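Local coordinates for interferon gamma (Paralichthys olivaceus, PDB 6F1E), which acts as a secreted homodimeric cytokine that binds interferon gamma receptor 1 and, with lower affinity, its receptor 1-like relative, activating macrophages and neutrophils, at residues T43-M48 with N106-Q111; T54-I59 with K99-R104; Q61-L66 with T91-I96. All coordinates share one frame; numbering follows the deposited sequence.

Contact 1 of 3, residues T43-M48 with N106-Q111; sequences TKMLFM and NRFKEQ
The aromatic ring of Phe108 meets Met45 by its CE1-CZ side, and the thioether comes in obliquely. Met45 SD sits 4.4 Å from the centroid of the Phe108 ring, 52° off the normal, a Met-aromatic contact in which the two side chains cross at about a right angle. Met48 CB approaches the same ring corner, 4.1 Å from Phe108 CE1. The other flat group, the amide of Gln111, lies against the base and the methyl of Met45, with Gln111 NE2 3.5 Å from Met45 CB; a bend at chi2 (77°) swings Gln111 CD round to that position. Bends at chi2 and chi3 bring Met45 CE to 3.2 Å from Phe108 CE1, close to Gln111 NE2 as well, and Met45 CE also lies 3.5 Å from Arg107 O. Topologically this is a helix packed against a helix break: helix 89-107 ends at Arg107, and Phe108, the first residue to leave it, holds the N-cap position of helix 109-122, its carbonyl taking a hydrogen bond from Ser112 OG. No hydrogen bond joins the two segments. Leu46 CD1 lies 3.9 Å from Gln111 O, while the same leucine also packs on Leu114 and Leu115 and on Leu46 of the second subunit.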
loop_
_atom_site.group_PDB
_atom_site.type_symbol
_atom_site.label_atom_id
_atom_site.label_comp_id
_atom_site.label_asym_id
_atom_site.label_seq_id
_atom_site.Cartn_x
_atom_site.Cartn_y
_atom_site.Cartn_z
ATOM N N THR A 43 -5.130 12.074 1.882
ATOM C CA THR A 43 -5.070 10.811 2.629
ATOM C C THR A 43 -6.383 10.011 2.488
ATOM O O THR A 43 -6.363 8.790 2.299
ATOM C CB THR A 43 -4.848 11.082 4.134
ATOM O OG1 THR A 43 -3.957 12.178 4.290
ATOM C CG2 THR A 43 -4.259 9.905 4.825
ATOM N N LYS A 44 -7.514 10.711 2.612
ATOM C CA LYS A 44 -8.831 10.098 2.545
ATOM C C LYS A 44 -9.045 9.529 1.159
ATOM O O LYS A 44 -9.443 8.376 1.008
ATOM C CB LYS A 44 -9.921 11.111 2.873
ATOM C CG LYS A 44 -10.137 11.368 4.362
ATOM C CD LYS A 44 -10.705 12.762 4.615
ATOM C CE LYS A 44 -11.537 12.852 5.895
ATOM N NZ LYS A 44 -11.271 14.096 6.693
ATOM N N MET A 45 -8.749 10.316 0.139
ATOM C CA MET A 45 -8.907 9.838 -1.230
ATOM C C MET A 45 -8.072 8.600 -1.508
ATOM O O MET A 45 -8.486 7.709 -2.240
ATOM C CB MET A 45 -8.578 10.937 -2.242
ATOM C CG MET A 45 -9.690 11.963 -2.426
ATOM S SD MET A 45 -11.160 11.324 -3.273
ATOM C CE MET A 45 -10.551 10.987 -4.925
ATOM N N LEU A 46 -6.898 8.537 -0.912
ATOM C CA LEU A 46 -5.968 7.458 -1.202
ATOM C C LEU A 46 -6.427 6.175 -0.506
ATOM O O LEU A 46 -6.453 5.069 -1.102
ATOM C CB LEU A 46 -4.563 7.866 -0.747
ATOM C CG LEU A 46 -3.417 6.937 -1.142
ATOM C CD1 LEU A 46 -3.580 6.207 -2.469
ATOM C CD2 LEU A 46 -2.166 7.780 -1.189
ATOM N N PHE A 47 -6.792 6.327 0.765
ATOM C CA PHE A 47 -7.247 5.202 1.522
ATOM C C PHE A 47 -8.534 4.656 0.871
ATOM O O PHE A 47 -8.633 3.436 0.610
ATOM C CB PHE A 47 -7.445 5.572 2.995
ATOM C CG PHE A 47 -7.856 4.395 3.834
ATOM C CD1 PHE A 47 -6.941 3.402 4.136
ATOM C CD2 PHE A 47 -9.193 4.228 4.229
ATOM C CE1 PHE A 47 -7.325 2.282 4.858
ATOM C CE2 PHE A 47 -9.580 3.115 4.941
ATOM C CZ PHE A 47 -8.633 2.141 5.266
ATOM N N MET A 48 -9.481 5.555 0.573
ATOM C CA MET A 48 -10.748 5.181 -0.094
ATOM C C MET A 48 -10.557 4.491 -1.426
ATOM O O MET A 48 -11.293 3.542 -1.739
ATOM C CB MET A 48 -11.666 6.376 -0.341
ATOM C CG MET A 48 -12.938 6.443 0.484
ATOM S SD MET A 48 -13.785 4.877 0.848
ATOM C CE MET A 48 -13.191 4.851 2.544
ATOM N N ASN A 106 -13.614 6.503 -12.785
ATOM C CA ASN A 106 -14.025 7.884 -13.050
ATOM C C ASN A 106 -13.553 8.857 -11.961
ATOM O O ASN A 106 -13.455 10.046 -12.224
ATOM C CB ASN A 106 -15.563 7.988 -13.295
ATOM C CG ASN A 106 -16.052 7.084 -14.452
ATOM O OD1 ASN A 106 -15.291 6.733 -15.366
ATOM N ND2 ASN A 106 -17.317 6.715 -14.413
ATOM N N ARG A 107 -13.272 8.406 -10.741
ATOM C CA ARG A 107 -12.878 9.385 -9.692
ATOM C C ARG A 107 -11.560 9.116 -8.948
ATOM O O ARG A 107 -11.096 9.987 -8.201
ATOM C CB ARG A 107 -14.039 9.582 -8.695
ATOM C CG ARG A 107 -15.311 10.162 -9.304
ATOM C CD ARG A 107 -15.145 11.644 -9.586
ATOM N NE ARG A 107 -16.125 12.176 -10.528
ATOM C CZ ARG A 107 -17.397 12.482 -10.256
ATOM N NH1 ARG A 107 -17.921 12.296 -9.045
ATOM N NH2 ARG A 107 -18.153 12.978 -11.226
ATOM N N PHE A 108 -10.954 7.950 -9.186
ATOM C CA PHE A 108 -9.806 7.481 -8.429
ATOM C C PHE A 108 -8.657 7.017 -9.344
ATOM O O PHE A 108 -8.085 5.942 -9.145
ATOM C CB PHE A 108 -10.294 6.377 -7.442
ATOM C CG PHE A 108 -11.153 6.927 -6.304
ATOM C CD1 PHE A 108 -10.565 7.406 -5.130
ATOM C CD2 PHE A 108 -12.554 7.010 -6.427
ATOM C CE1 PHE A 108 -11.338 7.949 -4.100
ATOM C CE2 PHE A 108 -13.332 7.539 -5.395
ATOM C CZ PHE A 108 -12.719 8.021 -4.230
ATOM N N LYS A 109 -8.325 7.822 -10.355
ATOM C CA LYS A 109 -7.319 7.418 -11.386
ATOM C C LYS A 109 -5.924 7.668 -10.845
ATOM O O LYS A 109 -5.044 6.815 -10.944
ATOM C CB LYS A 109 -7.440 8.215 -12.727
ATOM C CG LYS A 109 -8.344 7.693 -13.862
ATOM C CD LYS A 109 -8.571 6.176 -13.924
ATOM C CE LYS A 109 -7.312 5.325 -14.084
ATOM N NZ LYS A 109 -7.605 3.885 -13.817
ATOM N N GLU A 110 -5.764 8.887 -10.334
ATOM C CA GLU A 110 -4.561 9.412 -9.680
ATOM C C GLU A 110 -4.186 8.488 -8.515
ATOM O O GLU A 110 -3.020 8.110 -8.353
ATOM C CB GLU A 110 -4.921 10.832 -9.187
ATOM C CG GLU A 110 -3.831 11.775 -8.691
ATOM C CD GLU A 110 -4.352 13.219 -8.590
ATOM O OE1 GLU A 110 -4.634 13.814 -9.651
ATOM O OE2 GLU A 110 -4.507 13.766 -7.472
ATOM N N GLN A 111 -5.204 8.080 -7.750
ATOM C CA GLN A 111 -5.006 7.309 -6.549
ATOM C C GLN A 111 -4.650 5.871 -6.902
ATOM O O GLN A 111 -3.767 5.290 -6.290
ATOM C CB GLN A 111 -6.229 7.358 -5.674
ATOM C CG GLN A 111 -6.472 8.701 -4.998
ATOM C CD GLN A 111 -7.066 9.784 -5.892
ATOM O OE1 GLN A 111 -7.510 9.528 -7.013
ATOM N NE2 GLN A 111 -7.078 11.005 -5.389
#

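Contact 2 of 3, residues T54-I59 with K99-R104; sequences TYEKLI and KVQELR
Glu56 has CG anti to the backbone N (chi1 -165°) and an extended chain beyond it, and its carboxylate meets Arg104 and Gln101. Arg104, bent at chi2 and chi3, presents the NE and NH1 edge of its guanidinium. The two carboxylate oxygens then serve different partners. Glu56 OE1 takes a bond from Arg104 NH1 at 2.8 Å and a weak one from Arg104 NE at 3.2 Å, lying at the edge of the guanidinium and near its plane; together they form a salt bridge gripping a single oxygen. Glu56 OE2 accepts from Gln101 NE2 at 3.1 Å in a fairly straight bond (163°). Arg104 NH1 and Gln101 NE2 come from opposite faces of the carboxylate, each well out of its plane, and the amide plane is turned nearly perpendicular to it. The carboxylate also rests on the aliphatic part of its neighbour, Glu56 CD being 3.5 Å from Gln101 CG. On the inner side of this polar cluster, Val100 spreads its methyls between two residues, CG1 lying 4.5 Å from Tyr55 CB and CG2 4.5 Å from Ile59 CD1. This pairing belongs to the helical interferon gamma fold, in which helix 41-64 and helix 89-107 run antiparallel, their local axes 9.8 Å apart at an angle of 154°. The second subunit packs against both: Tyr55 OH bonds to Ala135 O of that chain, and Leu103 packs on its Tyr143.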
loop_
_atom_site.group_PDB
_atom_site.type_symbol
_atom_site.label_atom_id
_atom_site.label_comp_id
_atom_site.label_asym_id
_atom_site.label_seq_id
_atom_site.Cartn_x
_atom_site.Cartn_y
_atom_site.Cartn_z
ATOM N N THR A 54 -9.894 -3.025 -3.045
ATOM C CA THR A 54 -10.077 -4.221 -2.247
ATOM C C THR A 54 -11.421 -4.882 -2.534
ATOM O O THR A 54 -11.514 -6.096 -2.676
ATOM C CB THR A 54 -9.927 -3.870 -0.751
ATOM O OG1 THR A 54 -8.655 -3.247 -0.561
ATOM C CG2 THR A 54 -9.995 -5.102 0.115
ATOM N N TYR A 55 -12.463 -4.066 -2.608
ATOM C CA TYR A 55 -13.822 -4.567 -2.923
ATOM C C TYR A 55 -13.905 -5.192 -4.298
ATOM O O TYR A 55 -14.627 -6.143 -4.519
ATOM C CB TYR A 55 -14.855 -3.441 -2.856
ATOM C CG TYR A 55 -15.502 -3.295 -1.510
ATOM C CD1 TYR A 55 -16.383 -4.270 -1.041
ATOM C CD2 TYR A 55 -15.277 -2.158 -0.717
ATOM C CE1 TYR A 55 -17.020 -4.125 0.189
ATOM C CE2 TYR A 55 -15.903 -2.003 0.516
ATOM C CZ TYR A 55 -16.782 -2.990 0.968
ATOM O OH TYR A 55 -17.402 -2.861 2.198
ATOM N N GLU A 56 -13.188 -4.624 -5.237
ATOM C CA GLU A 56 -13.178 -5.196 -6.572
ATOM C C GLU A 56 -12.540 -6.576 -6.583
ATOM O O GLU A 56 -13.057 -7.443 -7.228
ATOM C CB GLU A 56 -12.464 -4.259 -7.524
ATOM C CG GLU A 56 -12.713 -4.596 -8.959
ATOM C CD GLU A 56 -12.015 -3.640 -9.879
ATOM O OE1 GLU A 56 -11.745 -2.484 -9.401
ATOM O OE2 GLU A 56 -11.757 -4.083 -11.050
ATOM N N LYS A 57 -11.428 -6.769 -5.862
ATOM C CA LYS A 57 -10.866 -8.112 -5.597
ATOM C C LYS A 57 -11.901 -9.015 -4.975
ATOM O O LYS A 57 -12.150 -10.101 -5.475
ATOM C CB LYS A 57 -9.668 -8.062 -4.629
ATOM C CG LYS A 57 -8.278 -8.154 -5.257
ATOM C CD LYS A 57 -7.744 -6.801 -5.721
ATOM C CE LYS A 57 -6.225 -6.814 -5.904
ATOM N NZ LYS A 57 -5.692 -5.431 -6.081
ATOM N N LEU A 58 -12.477 -8.559 -3.861
ATOM C CA LEU A 58 -13.399 -9.353 -3.079
ATOM C C LEU A 58 -14.459 -9.922 -3.965
ATOM O O LEU A 58 -14.699 -11.138 -3.988
ATOM C CB LEU A 58 -14.133 -8.503 -2.021
ATOM C CG LEU A 58 -13.712 -8.499 -0.563
ATOM C CD1 LEU A 58 -14.663 -7.642 0.238
ATOM C CD2 LEU A 58 -13.708 -9.916 -0.018
ATOM N N ILE A 59 -15.121 -9.005 -4.675
ATOM C CA ILE A 59 -16.352 -9.332 -5.405
ATOM C C ILE A 59 -16.011 -10.313 -6.512
ATOM O O ILE A 59 -16.681 -11.325 -6.664
ATOM C CB ILE A 59 -17.040 -8.070 -5.893
ATOM C CG1 ILE A 59 -17.484 -7.245 -4.658
ATOM C CG2 ILE A 59 -18.235 -8.419 -6.780
ATOM C CD1 ILE A 59 -17.668 -5.769 -4.933
ATOM N N LYS A 99 -20.492 -1.009 -10.512
ATOM C CA LYS A 99 -20.571 0.325 -9.931
ATOM C C LYS A 99 -19.262 0.729 -9.231
ATOM O O LYS A 99 -18.918 1.910 -9.229
ATOM C CB LYS A 99 -21.775 0.464 -8.974
ATOM C CG LYS A 99 -23.166 0.242 -9.579
ATOM C CD LYS A 99 -23.510 1.099 -10.820
ATOM C CE LYS A 99 -23.742 2.581 -10.533
ATOM N NZ LYS A 99 -23.549 3.429 -11.761
ATOM N N VAL A 100 -18.539 -0.242 -8.654
ATOM C CA VAL A 100 -17.268 0.028 -7.973
ATOM C C VAL A 100 -16.174 0.300 -9.004
ATOM O O VAL A 100 -15.492 1.307 -8.915
ATOM C CB VAL A 100 -16.826 -1.142 -7.067
ATOM C CG1 VAL A 100 -15.459 -0.854 -6.449
ATOM C CG2 VAL A 100 -17.851 -1.414 -5.962
ATOM N N GLN A 101 -16.023 -0.584 -9.985
ATOM C CA GLN A 101 -15.121 -0.331 -11.103
ATOM C C GLN A 101 -15.323 1.061 -11.689
ATOM O O GLN A 101 -14.365 1.839 -11.825
ATOM C CB GLN A 101 -15.329 -1.350 -12.186
ATOM C CG GLN A 101 -14.778 -2.704 -11.804
ATOM C CD GLN A 101 -15.084 -3.795 -12.817
ATOM O OE1 GLN A 101 -16.178 -3.844 -13.413
ATOM N NE2 GLN A 101 -14.118 -4.696 -13.007
ATOM N N GLU A 102 -16.570 1.386 -12.004
ATOM C CA GLU A 102 -16.889 2.697 -12.607
ATOM C C GLU A 102 -16.490 3.879 -11.705
ATOM O O GLU A 102 -15.970 4.892 -12.194
ATOM C CB GLU A 102 -18.392 2.805 -12.974
ATOM C CG GLU A 102 -18.819 1.846 -14.088
ATOM C CD GLU A 102 -20.329 1.839 -14.324
ATOM O OE1 GLU A 102 -21.093 2.551 -13.573
ATOM O OE2 GLU A 102 -20.733 1.115 -15.283
ATOM N N LEU A 103 -16.729 3.758 -10.405
ATOM C CA LEU A 103 -16.402 4.858 -9.493
ATOM C C LEU A 103 -14.867 5.031 -9.410
ATOM O O LEU A 103 -14.326 6.155 -9.405
ATOM C CB LEU A 103 -17.009 4.601 -8.115
ATOM C CG LEU A 103 -16.796 5.678 -7.049
ATOM C CD1 LEU A 103 -17.253 7.057 -7.475
ATOM C CD2 LEU A 103 -17.592 5.308 -5.836
ATOM N N ARG A 104 -14.175 3.904 -9.394
ATOM C CA ARG A 104 -12.717 3.901 -9.321
ATOM C C ARG A 104 -12.143 4.592 -10.524
ATOM O O ARG A 104 -11.378 5.556 -10.402
ATOM C CB ARG A 104 -12.160 2.472 -9.286
ATOM C CG ARG A 104 -11.770 2.013 -7.901
ATOM C CD ARG A 104 -10.338 1.511 -7.893
ATOM N NE ARG A 104 -10.240 0.241 -8.595
ATOM C CZ ARG A 104 -9.097 -0.363 -8.884
ATOM N NH1 ARG A 104 -9.133 -1.524 -9.508
ATOM N NH2 ARG A 104 -7.922 0.166 -8.528
#

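Contact 3 of 3, residues Q61-L66 with T91-I96; sequences QMLEQL and TDLNYI
Where helix 41-64 runs out into the turn at Gln65 and Leu66, Leu63 and its neighbours close over Leu93 near the start of helix 89-107, an apolar seam between two helices of one subunit. The Leu63 and Leu93 side chains run antiparallel alongside one another: Leu63 CD2 comes to 3.6 Å from Leu93 CB and stands equally close to Leu93 CD1. Leu93 has CG anti to the carbonyl carbon (chi1 -69°), on a side chain that starts out toward the opposite helix, and from this CG branches the methyl CD1 that meets Leu63 CD2. Met62 meets Leu93 at about a right angle. Its CB is 3.9 Å from Leu93 CD1, and a bend at chi3 turns Met62 CE back to 4.0 Å from Leu93 CD2. Leu93 CD1 also lies 3.5 Å from the carbonyl oxygen Met62 O, so one methyl packs against backbone as well as side chain. In this all-helical interferon gamma fold, Leu93 sits among apolar groups of helix 41-64 and also touches Leu14 of helix 5-17 and Tyr18. The Asn94 side chain crosses Leu63 obliquely. Leu66, beyond the last turn of the helix, contributes a looser touch, its CD2 4.4 Å from Leu93 CD1, and leans on Val89 and Arg90 besides. No hydrogen bond crosses between the segments. Gln65 OE1 takes a hydrogen bond from Gln132 NE2 of the second subunit; Gln132 of that chain also packs on Met62, and Leu139 of the same chain packs on Ile96.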
loop_
_atom_site.group_PDB
_atom_site.type_symbol
_atom_site.label_atom_id
_atom_site.label_comp_id
_atom_site.label_asym_id
_atom_site.label_seq_id
_atom_site.Cartn_x
_atom_site.Cartn_y
_atom_site.Cartn_z
ATOM N N GLN A 61 -13.646 -12.682 -6.264
ATOM C CA GLN A 61 -13.670 -14.008 -5.590
ATOM C C GLN A 61 -15.095 -14.489 -5.273
ATOM O O GLN A 61 -15.432 -15.634 -5.472
ATOM C CB GLN A 61 -12.830 -14.008 -4.306
ATOM C CG GLN A 61 -11.352 -13.735 -4.506
ATOM C CD GLN A 61 -10.717 -14.704 -5.475
ATOM O OE1 GLN A 61 -10.221 -14.309 -6.551
ATOM N NE2 GLN A 61 -10.767 -16.002 -5.121
ATOM N N MET A 62 -15.946 -13.597 -4.824
ATOM C CA MET A 62 -17.305 -13.976 -4.563
ATOM C C MET A 62 -17.963 -14.487 -5.839
ATOM O O MET A 62 -18.820 -15.351 -5.774
ATOM C CB MET A 62 -18.086 -12.792 -3.966
ATOM C CG MET A 62 -17.639 -12.421 -2.551
ATOM S SD MET A 62 -18.314 -10.867 -1.956
ATOM C CE MET A 62 -19.984 -11.268 -1.468
ATOM N N LEU A 63 -17.570 -13.962 -6.996
ATOM C CA LEU A 63 -18.030 -14.524 -8.278
ATOM C C LEU A 63 -17.380 -15.879 -8.620
ATOM O O LEU A 63 -18.074 -16.771 -9.122
ATOM C CB LEU A 63 -17.833 -13.542 -9.429
ATOM C CG LEU A 63 -18.762 -12.318 -9.420
ATOM C CD1 LEU A 63 -18.213 -11.173 -10.307
ATOM C CD2 LEU A 63 -20.176 -12.737 -9.821
ATOM N N GLU A 64 -16.081 -16.047 -8.357
ATOM C CA GLU A 64 -15.428 -17.361 -8.557
ATOM C C GLU A 64 -16.052 -18.441 -7.678
ATOM O O GLU A 64 -16.445 -19.467 -8.185
ATOM C CB GLU A 64 -13.913 -17.303 -8.343
ATOM C CG GLU A 64 -13.217 -16.380 -9.344
ATOM C CD GLU A 64 -11.752 -16.735 -9.604
ATOM O OE1 GLU A 64 -10.873 -15.876 -9.343
ATOM O OE2 GLU A 64 -11.476 -17.865 -10.079
ATOM N N GLN A 65 -16.213 -18.173 -6.386
ATOM C CA GLN A 65 -16.789 -19.148 -5.428
ATOM C C GLN A 65 -18.280 -19.440 -5.625
ATOM O O GLN A 65 -18.871 -20.208 -4.865
ATOM C CB GLN A 65 -16.515 -18.710 -3.973
ATOM C CG GLN A 65 -15.076 -18.995 -3.554
ATOM C CD GLN A 65 -14.520 -18.029 -2.516
ATOM O OE1 GLN A 65 -15.035 -17.919 -1.399
ATOM N NE2 GLN A 65 -13.439 -17.343 -2.881
ATOM N N LEU A 66 -18.890 -18.821 -6.629
ATOM C CA LEU A 66 -20.214 -19.223 -7.115
ATOM C C LEU A 66 -20.101 -20.508 -7.998
ATOM O O LEU A 66 -19.178 -20.619 -8.833
ATOM C CB LEU A 66 -20.845 -18.059 -7.902
ATOM C CG LEU A 66 -22.238 -17.548 -7.539
ATOM C CD1 LEU A 66 -22.385 -17.144 -6.071
ATOM C CD2 LEU A 66 -22.580 -16.360 -8.440
ATOM N N THR A 91 -25.910 -11.709 -10.921
ATOM C CA THR A 91 -26.158 -10.410 -11.532
ATOM C C THR A 91 -26.103 -9.310 -10.464
ATOM O O THR A 91 -25.658 -8.199 -10.755
ATOM C CB THR A 91 -27.475 -10.371 -12.376
ATOM O OG1 THR A 91 -28.443 -11.217 -11.789
ATOM C CG2 THR A 91 -27.220 -10.893 -13.797
ATOM N N ASP A 92 -26.552 -9.614 -9.248
ATOM C CA ASP A 92 -26.430 -8.666 -8.146
ATOM C C ASP A 92 -24.937 -8.428 -7.860
ATOM O O ASP A 92 -24.535 -7.283 -7.718
ATOM C CB ASP A 92 -27.184 -9.135 -6.890
ATOM C CG ASP A 92 -28.695 -8.851 -6.945
ATOM O OD1 ASP A 92 -29.133 -7.969 -7.728
ATOM O OD2 ASP A 92 -29.447 -9.491 -6.161
ATOM N N LEU A 93 -24.113 -9.480 -7.836
ATOM C CA LEU A 93 -22.666 -9.292 -7.651
ATOM C C LEU A 93 -22.099 -8.485 -8.826
ATOM O O LEU A 93 -21.442 -7.464 -8.621
ATOM C CB LEU A 93 -21.903 -10.635 -7.536
ATOM C CG LEU A 93 -22.065 -11.554 -6.310
ATOM C CD1 LEU A 93 -21.136 -12.765 -6.382
ATOM C CD2 LEU A 93 -21.800 -10.797 -5.018
ATOM N N ASN A 94 -22.376 -8.926 -10.054
ATOM C CA ASN A 94 -21.836 -8.260 -11.235
ATOM C C ASN A 94 -22.264 -6.817 -11.246
ATOM O O ASN A 94 -21.465 -5.966 -11.551
ATOM C CB ASN A 94 -22.168 -9.005 -12.545
ATOM C CG ASN A 94 -21.227 -10.215 -12.795
ATOM O OD1 ASN A 94 -21.678 -11.329 -13.030
ATOM N ND2 ASN A 94 -19.913 -9.978 -12.745
ATOM N N TYR A 95 -23.476 -6.506 -10.806
ATOM C CA TYR A 95 -23.889 -5.096 -10.780
ATOM C C TYR A 95 -23.028 -4.307 -9.781
ATOM O O TYR A 95 -22.577 -3.187 -10.070
ATOM C CB TYR A 95 -25.397 -4.923 -10.514
ATOM C CG TYR A 95 -25.798 -3.476 -10.227
ATOM C CD1 TYR A 95 -26.092 -2.571 -11.246
ATOM C CD2 TYR A 95 -25.874 -3.022 -8.915
ATOM C CE1 TYR A 95 -26.462 -1.248 -10.949
ATOM C CE2 TYR A 95 -26.236 -1.718 -8.604
ATOM C CZ TYR A 95 -26.514 -0.832 -9.603
ATOM O OH TYR A 95 -26.834 0.457 -9.200
ATOM N N ILE A 96 -22.799 -4.898 -8.618
ATOM C CA ILE A 96 -22.073 -4.222 -7.528
ATOM C C ILE A 96 -20.570 -4.076 -7.930
ATOM O O ILE A 96 -19.945 -3.000 -7.755
ATOM C CB ILE A 96 -22.440 -4.871 -6.140
ATOM C CG1 ILE A 96 -22.969 -3.812 -5.196
ATOM C CG2 ILE A 96 -21.328 -5.629 -5.469
ATOM C CD1 ILE A 96 -24.369 -3.372 -5.551
#

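Contacts 2 and 3 join helix 41-64 to helix 89-107; contact 1 carries the same helix 41-64 on to the break before helix 109-122. Each is nested in the chain loop closed by the one before: contact 3 inside contact 2, and contact 2 inside contact 1. Centres of contacts 2 and 3 lie about 11 Å apart and the two touch, Ile59 CD1 resting 3.7 Å from Ile96 CG2. Contacts 1 and 2, with centres about 13 Å apart, meet where Phe108 CD2 lies 3.6 Å from Leu103 O. Contacts 1 and 3 stay separate, nearest atoms about 12 Å apart. Contacts without hydrogen bonds between their segments flank the salt-bridged middle, and all three border the second subunit of the homodimer.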